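Long-range contacts in uncharacterized protein (Deinococcus radiodurans, PDB 3GG7), which is of unknown function but binds manganese and, as a member of the TatD-type metallo-dependent hydrolases, probably acts on ester bonds: residues I146-S151 / E194-F199; D5-L10 / L31-T36. One frame throughout, in Å; residues are numbered along the deposited sequence.

Contact 1 (I146-S151 / E194-F199); sequences ILHWYS and ETDGPF. With MN (manganese (II) ion), chain B.
His148 and the carboxylate of Glu194 meet almost in one plane, 22° apart, at the mouth of a TIM-type barrel of the TatD family. The histidine ends strand 143-148. Glu194 and Asp196 lie in the loop after strand 191-193. The ring reaches the carboxylate by its ND1 edge. His148 ND1 donates to Glu194 OE2 over 2.8 Å, in the ring plane and on the syn lone pair. A second bond from His148 ND1 to Glu194 OE1 is weak. Ser168 also hydrogen-bonds Glu194 OE1. The carboxylate thus fixes the rotation of the ring and leaves NE2 to face the metal site. Asp196 is turned differently, its carboxylate 69° from the imidazole plane. It has CG anti to the backbone N (chi1 -157°). Asp196 OD1 binds manganese at 2.2 Å. His7, His9 and Glu86 are the other protein ligands. His148 is a predicted ligand of a second metal, but its NE2 lies 3.7 Å from the manganese. A metal-bound water sits 3.0 Å from His148 NE2 and donates to Asp196 OD2 at 2.6 Å. An alanine in place of His148 would probably leave the Glu194 carboxylate without its ring partner and the water without its NE2 contact. Trp149 approaches Asp196 edge-on, Trp149 CE3 lying 3.6 Å from Asp196 OD2.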
loop_
_atom_site.group_PDB
_atom_site.type_symbol
_atom_site.label_atom_id
_atom_site.label_comp_id
_atom_site.label_asym_id
_atom_site.label_seq_id
_atom_site.Cartn_x
_atom_site.Cartn_y
_atom_site.Cartn_z
ATOM N N ILE A 146 4.283 4.978 2.496
ATOM C CA ILE A 146 4.757 3.720 1.970
ATOM C C ILE A 146 4.480 3.690 0.484
ATOM O O ILE A 146 3.320 3.802 0.059
ATOM C CB ILE A 146 4.003 2.519 2.588
ATOM C CG1 ILE A 146 4.032 2.578 4.113
ATOM C CG2 ILE A 146 4.618 1.223 2.084
ATOM C CD1 ILE A 146 2.994 1.614 4.778
ATOM N N LEU A 147 5.517 3.509 -0.315
ATOM C CA LEU A 147 5.319 3.379 -1.728
ATOM C C LEU A 147 5.052 1.929 -2.030
ATOM O O LEU A 147 5.913 1.058 -1.898
ATOM C CB LEU A 147 6.536 3.923 -2.502
ATOM C CG LEU A 147 6.796 5.389 -2.204
ATOM C CD1 LEU A 147 7.973 5.838 -3.072
ATOM C CD2 LEU A 147 5.598 6.251 -2.482
ATOM N N HIS A 148 3.815 1.658 -2.437
ATOM C CA HIS A 148 3.380 0.298 -2.734
ATOM C C HIS A 148 3.737 -0.054 -4.191
ATOM O O HIS A 148 3.553 0.755 -5.100
ATOM C CB HIS A 148 1.879 0.177 -2.425
ATOM C CG HIS A 148 1.041 -0.273 -3.578
ATOM N ND1 HIS A 148 0.998 -1.583 -4.001
ATOM C CD2 HIS A 148 0.180 0.410 -4.371
ATOM C CE1 HIS A 148 0.167 -1.678 -5.028
ATOM N NE2 HIS A 148 -0.333 -0.482 -5.273
ATOM N N TRP A 149 4.318 -1.238 -4.369
ATOM C CA TRP A 149 4.732 -1.754 -5.680
ATOM C C TRP A 149 5.464 -0.688 -6.506
ATOM O O TRP A 149 5.067 -0.360 -7.632
ATOM C CB TRP A 149 3.512 -2.293 -6.438
ATOM C CG TRP A 149 3.814 -3.170 -7.643
ATOM C CD1 TRP A 149 5.012 -3.313 -8.315
ATOM C CD2 TRP A 149 2.875 -4.013 -8.328
ATOM N NE1 TRP A 149 4.857 -4.178 -9.368
ATOM C CE2 TRP A 149 3.562 -4.621 -9.403
ATOM C CE3 TRP A 149 1.508 -4.300 -8.140
ATOM C CZ2 TRP A 149 2.937 -5.508 -10.280
ATOM C CZ3 TRP A 149 0.888 -5.174 -9.020
ATOM C CH2 TRP A 149 1.607 -5.773 -10.075
ATOM N N TYR A 150 6.519 -0.144 -5.926
ATOM C CA TYR A 150 7.324 0.863 -6.599
ATOM C C TYR A 150 7.951 0.297 -7.885
ATOM O O TYR A 150 8.555 -0.772 -7.873
ATOM C CB TYR A 150 8.391 1.406 -5.647
ATOM C CG TYR A 150 9.234 2.459 -6.292
ATOM C CD1 TYR A 150 8.823 3.775 -6.322
ATOM C CD2 TYR A 150 10.423 2.104 -6.971
ATOM C CE1 TYR A 150 9.593 4.760 -6.992
ATOM C CE2 TYR A 150 11.175 3.059 -7.620
ATOM C CZ TYR A 150 10.760 4.372 -7.632
ATOM O OH TYR A 150 11.509 5.319 -8.290
ATOM N N SER A 151 7.780 1.015 -8.998
ATOM C CA SER A 151 8.265 0.548 -10.305
ATOM C C SER A 151 8.933 1.667 -11.103
ATOM O O SER A 151 9.036 1.581 -12.337
ATOM C CB SER A 151 7.132 -0.101 -11.114
ATOM O OG SER A 151 6.185 0.843 -11.570
ATOM N N GLU A 194 3.861 -7.293 0.453
ATOM C CA GLU A 194 2.451 -7.145 0.017
ATOM C C GLU A 194 2.136 -8.142 -1.087
ATOM O O GLU A 194 3.060 -8.746 -1.645
ATOM C CB GLU A 194 2.194 -5.728 -0.522
ATOM C CG GLU A 194 2.931 -5.396 -1.840
ATOM C CD GLU A 194 2.427 -4.106 -2.517
ATOM O OE1 GLU A 194 2.366 -3.058 -1.847
ATOM O OE2 GLU A 194 2.057 -4.171 -3.710
ATOM N N THR A 195 0.861 -8.307 -1.436
ATOM C CA THR A 195 0.461 -8.964 -2.676
ATOM C C THR A 195 -0.237 -8.056 -3.695
ATOM O O THR A 195 -0.144 -8.283 -4.885
ATOM C CB THR A 195 -0.477 -10.155 -2.472
ATOM O OG1 THR A 195 -1.734 -9.710 -1.918
ATOM C CG2 THR A 195 0.162 -11.231 -1.590
ATOM N N ASP A 196 -1.012 -7.076 -3.228
ATOM C CA ASP A 196 -1.919 -6.346 -4.094
ATOM C C ASP A 196 -2.952 -7.262 -4.778
ATOM O O ASP A 196 -3.423 -6.958 -5.892
ATOM C CB ASP A 196 -1.180 -5.511 -5.148
ATOM C CG ASP A 196 -2.025 -4.354 -5.678
ATOM O OD1 ASP A 196 -2.930 -3.882 -4.949
ATOM O OD2 ASP A 196 -1.772 -3.904 -6.823
ATOM N N GLY A 197 -3.322 -8.365 -4.131
ATOM C CA GLY A 197 -4.427 -9.172 -4.630
ATOM C C GLY A 197 -5.704 -8.357 -4.574
ATOM O O GLY A 197 -5.830 -7.449 -3.747
ATOM N N PRO A 198 -6.673 -8.638 -5.454
ATOM C CA PRO A 198 -6.625 -9.608 -6.571
ATOM C C PRO A 198 -6.098 -8.993 -7.881
ATOM O O PRO A 198 -6.155 -9.646 -8.935
ATOM C CB PRO A 198 -8.100 -10.004 -6.715
ATOM C CG PRO A 198 -8.835 -8.762 -6.405
ATOM C CD PRO A 198 -8.005 -8.009 -5.354
ATOM N N PHE A 199 -5.613 -7.754 -7.835
ATOM C CA PHE A 199 -5.079 -7.074 -9.023
ATOM C C PHE A 199 -3.869 -7.782 -9.603
ATOM O O PHE A 199 -3.773 -8.002 -10.827
ATOM C CB PHE A 199 -4.672 -5.646 -8.682
ATOM C CG PHE A 199 -5.811 -4.692 -8.589
ATOM C CD1 PHE A 199 -6.656 -4.501 -9.671
ATOM C CD2 PHE A 199 -6.004 -3.922 -7.457
ATOM C CE1 PHE A 199 -7.705 -3.593 -9.601
ATOM C CE2 PHE A 199 -7.056 -3.008 -7.383
ATOM C CZ PHE A 199 -7.899 -2.842 -8.447
HETATM MN MN MN B . -3.716 -1.804 -4.754
HETATM O O HOH W 1 -2.872 -1.523 -6.587
#

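Contact 2 (D5-L10 / L31-T36); sequences DFHVHL and LSVTTT. With MN (manganese (II) ion), chain B.
Val8 and Ser32 form a parallel beta bridge in the buried interior, where strands 4-8 and 29-32 run side by side. Three backbone bonds join the segments. Leu31 N donates to Asp5 O, Val8 N to Leu31 O, and Val33 N to Val8 O. Val8 O also takes a CA-H...O contact from Ser32 CA at 3.4 Å. Beside the bridge, Leu10 CD1 packs on Ser32 OG at 3.6 Å.

Phe6 turns one ring face to Leu31. Leu31 CB sits over the ring centre in a CH-pi contact, 4.1 Å from the centroid of Phe6. Leu31 CD2 also touches Phe6 CD2 of the same ring. Phe83 of strand 83-88 packs against both residues.

The two strands and helix 16-25 make a beta-alpha-beta unit of the TIM-type barrel. The metal ligands flank the bridge residue Val8: His7 before it and His9 after it. They belong to an HxH motif, as expected in this superfamily. Each binds manganese through NE2 at 2.1 Å. Val33 lies against both rings, and one methyl does most of the work. With CG1 anti to the carbonyl carbon (chi1 -63°), CG2 is the methyl set over the His9 ring. Val33 CG2 sits over the centre of that ring, 3.5 Å from the His9 centroid. Val33 CG2 also lies over a face of His7, but displaced toward the rim, with 4.0 Å to the His7 centroid. Thr35 CG2 adds a contact to His9 ND1. The ND1 atoms of both rings are hydrogen-bonded. Ser122 is the partner of His7 ND1. His9 ND1 donates at 2.7 Å to a water lying in its ring plane, and this water donates in turn to Val33 O.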
loop_
_atom_site.group_PDB
_atom_site.type_symbol
_atom_site.label_atom_id
_atom_site.label_comp_id
_atom_site.label_asym_id
_atom_site.label_seq_id
_atom_site.Cartn_x
_atom_site.Cartn_y
_atom_site.Cartn_z
ATOM N N ASP A 5 0.796 -9.031 4.782
ATOM C CA ASP A 5 0.470 -8.557 3.435
ATOM C C ASP A 5 -0.013 -7.117 3.618
ATOM O O ASP A 5 -1.186 -6.890 3.954
ATOM C CB ASP A 5 -0.633 -9.385 2.760
ATOM C CG ASP A 5 -0.962 -8.886 1.362
ATOM O OD1 ASP A 5 -0.515 -7.774 0.952
ATOM O OD2 ASP A 5 -1.669 -9.605 0.631
ATOM N N PHE A 6 0.875 -6.155 3.407
ATOM C CA PHE A 6 0.583 -4.790 3.781
ATOM C C PHE A 6 -0.007 -3.945 2.647
ATOM O O PHE A 6 0.072 -2.727 2.690
ATOM C CB PHE A 6 1.813 -4.114 4.408
ATOM C CG PHE A 6 1.478 -3.253 5.586
ATOM C CD1 PHE A 6 1.076 -3.854 6.765
ATOM C CD2 PHE A 6 1.486 -1.869 5.519
ATOM C CE1 PHE A 6 0.746 -3.087 7.851
ATOM C CE2 PHE A 6 1.135 -1.107 6.625
ATOM C CZ PHE A 6 0.800 -1.714 7.779
ATOM N N HIS A 7 -0.683 -4.575 1.700
ATOM C CA HIS A 7 -1.504 -3.878 0.727
ATOM C C HIS A 7 -2.273 -4.908 -0.067
ATOM O O HIS A 7 -1.727 -5.528 -0.991
ATOM C CB HIS A 7 -0.637 -3.033 -0.204
ATOM C CG HIS A 7 -1.401 -2.291 -1.255
ATOM N ND1 HIS A 7 -1.607 -0.934 -1.195
ATOM C CD2 HIS A 7 -2.025 -2.717 -2.392
ATOM C CE1 HIS A 7 -2.310 -0.552 -2.250
ATOM N NE2 HIS A 7 -2.556 -1.604 -3.000
ATOM N N VAL A 8 -3.551 -5.075 0.278
ATOM C CA VAL A 8 -4.415 -6.021 -0.400
ATOM C C VAL A 8 -5.866 -5.534 -0.421
ATOM O O VAL A 8 -6.330 -4.907 0.526
ATOM C CB VAL A 8 -4.263 -7.431 0.197
ATOM C CG1 VAL A 8 -4.670 -7.478 1.707
ATOM C CG2 VAL A 8 -5.041 -8.469 -0.601
ATOM N N HIS A 9 -6.559 -5.806 -1.525
ATOM C CA HIS A 9 -7.933 -5.367 -1.712
ATOM C C HIS A 9 -8.881 -6.480 -1.326
ATOM O O HIS A 9 -9.472 -7.124 -2.202
ATOM C CB HIS A 9 -8.164 -4.916 -3.154
ATOM C CG HIS A 9 -7.266 -3.792 -3.578
ATOM N ND1 HIS A 9 -7.681 -2.478 -3.595
ATOM C CD2 HIS A 9 -5.982 -3.784 -4.007
ATOM C CE1 HIS A 9 -6.686 -1.708 -3.996
ATOM N NE2 HIS A 9 -5.647 -2.474 -4.271
ATOM N N LEU A 10 -9.047 -6.709 -0.028
ATOM C CA LEU A 10 -9.987 -7.760 0.415
ATOM C C LEU A 10 -11.372 -7.554 -0.162
ATOM O O LEU A 10 -12.036 -8.534 -0.517
ATOM C CB LEU A 10 -10.123 -7.809 1.927
ATOM C CG LEU A 10 -8.916 -8.122 2.746
ATOM C CD1 LEU A 10 -9.419 -8.237 4.191
ATOM C CD2 LEU A 10 -8.257 -9.434 2.296
ATOM N N LEU A 31 -3.187 -5.347 5.448
ATOM C CA LEU A 31 -3.684 -3.986 5.288
ATOM C C LEU A 31 -4.702 -4.030 4.175
ATOM O O LEU A 31 -4.391 -4.070 2.997
ATOM C CB LEU A 31 -2.564 -2.979 4.977
ATOM C CG LEU A 31 -3.042 -1.536 4.993
ATOM C CD1 LEU A 31 -3.212 -1.087 6.452
ATOM C CD2 LEU A 31 -2.055 -0.621 4.213
ATOM N N SER A 32 -5.957 -3.969 4.602
ATOM C CA SER A 32 -7.127 -4.055 3.740
ATOM C C SER A 32 -7.424 -2.644 3.221
ATOM O O SER A 32 -7.967 -1.812 3.966
ATOM C CB SER A 32 -8.289 -4.609 4.580
ATOM O OG SER A 32 -9.513 -4.667 3.852
ATOM N N VAL A 33 -7.015 -2.355 1.991
ATOM C CA VAL A 33 -7.126 -1.017 1.429
ATOM C C VAL A 33 -8.444 -0.820 0.697
ATOM O O VAL A 33 -9.075 -1.803 0.232
ATOM C CB VAL A 33 -5.919 -0.668 0.515
ATOM C CG1 VAL A 33 -4.605 -0.652 1.354
ATOM C CG2 VAL A 33 -5.775 -1.680 -0.654
ATOM N N THR A 34 -8.867 0.440 0.594
ATOM C CA THR A 34 -10.116 0.784 -0.101
ATOM C C THR A 34 -9.835 1.656 -1.324
ATOM O O THR A 34 -8.742 2.264 -1.458
ATOM C CB THR A 34 -11.123 1.459 0.852
ATOM O OG1 THR A 34 -10.498 2.518 1.591
ATOM C CG2 THR A 34 -11.683 0.468 1.865
ATOM N N THR A 35 -10.807 1.708 -2.244
ATOM C CA THR A 35 -10.625 2.441 -3.481
ATOM C C THR A 35 -11.439 3.716 -3.548
ATOM O O THR A 35 -11.166 4.583 -4.393
ATOM C CB THR A 35 -10.968 1.552 -4.689
ATOM O OG1 THR A 35 -12.314 1.167 -4.610
ATOM C CG2 THR A 35 -10.048 0.287 -4.730
ATOM N N THR A 36 -12.425 3.847 -2.662
ATOM C CA THR A 36 -13.179 5.099 -2.496
ATOM C C THR A 36 -13.516 5.187 -1.008
ATOM O O THR A 36 -13.778 4.156 -0.374
ATOM C CB THR A 36 -14.499 5.144 -3.328
ATOM O OG1 THR A 36 -15.356 6.139 -2.756
ATOM C CG2 THR A 36 -15.246 3.827 -3.330
HETATM MN MN MN B . -3.716 -1.804 -4.754
HETATM O O HOH W 2 -10.070 -1.955 -2.347
HETATM O O HOH W 1 -2.872 -1.523 -6.587
#

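Overall arrangement
Both contacts are buried near the centre of the chain, their centres 9 Å apart, and both touch the manganese. Contact 2 pairs neighbouring strands and is built from backbone bonds and apolar packing. Contact 1 joins a strand end to a loop and rests on carboxylates, an imidazole and an indole edge; its buried surface is less than half as large. Contact 2 gives the metal two histidines, and contact 1 gives it an aspartate. The two also touch directly. Thr195 OG1 probably hydrogen-bonds Asp5 OD2, and Asp196 N probably bonds to His7 O. The His7 and His148 rings stack, and one metal-bound water belongs to both.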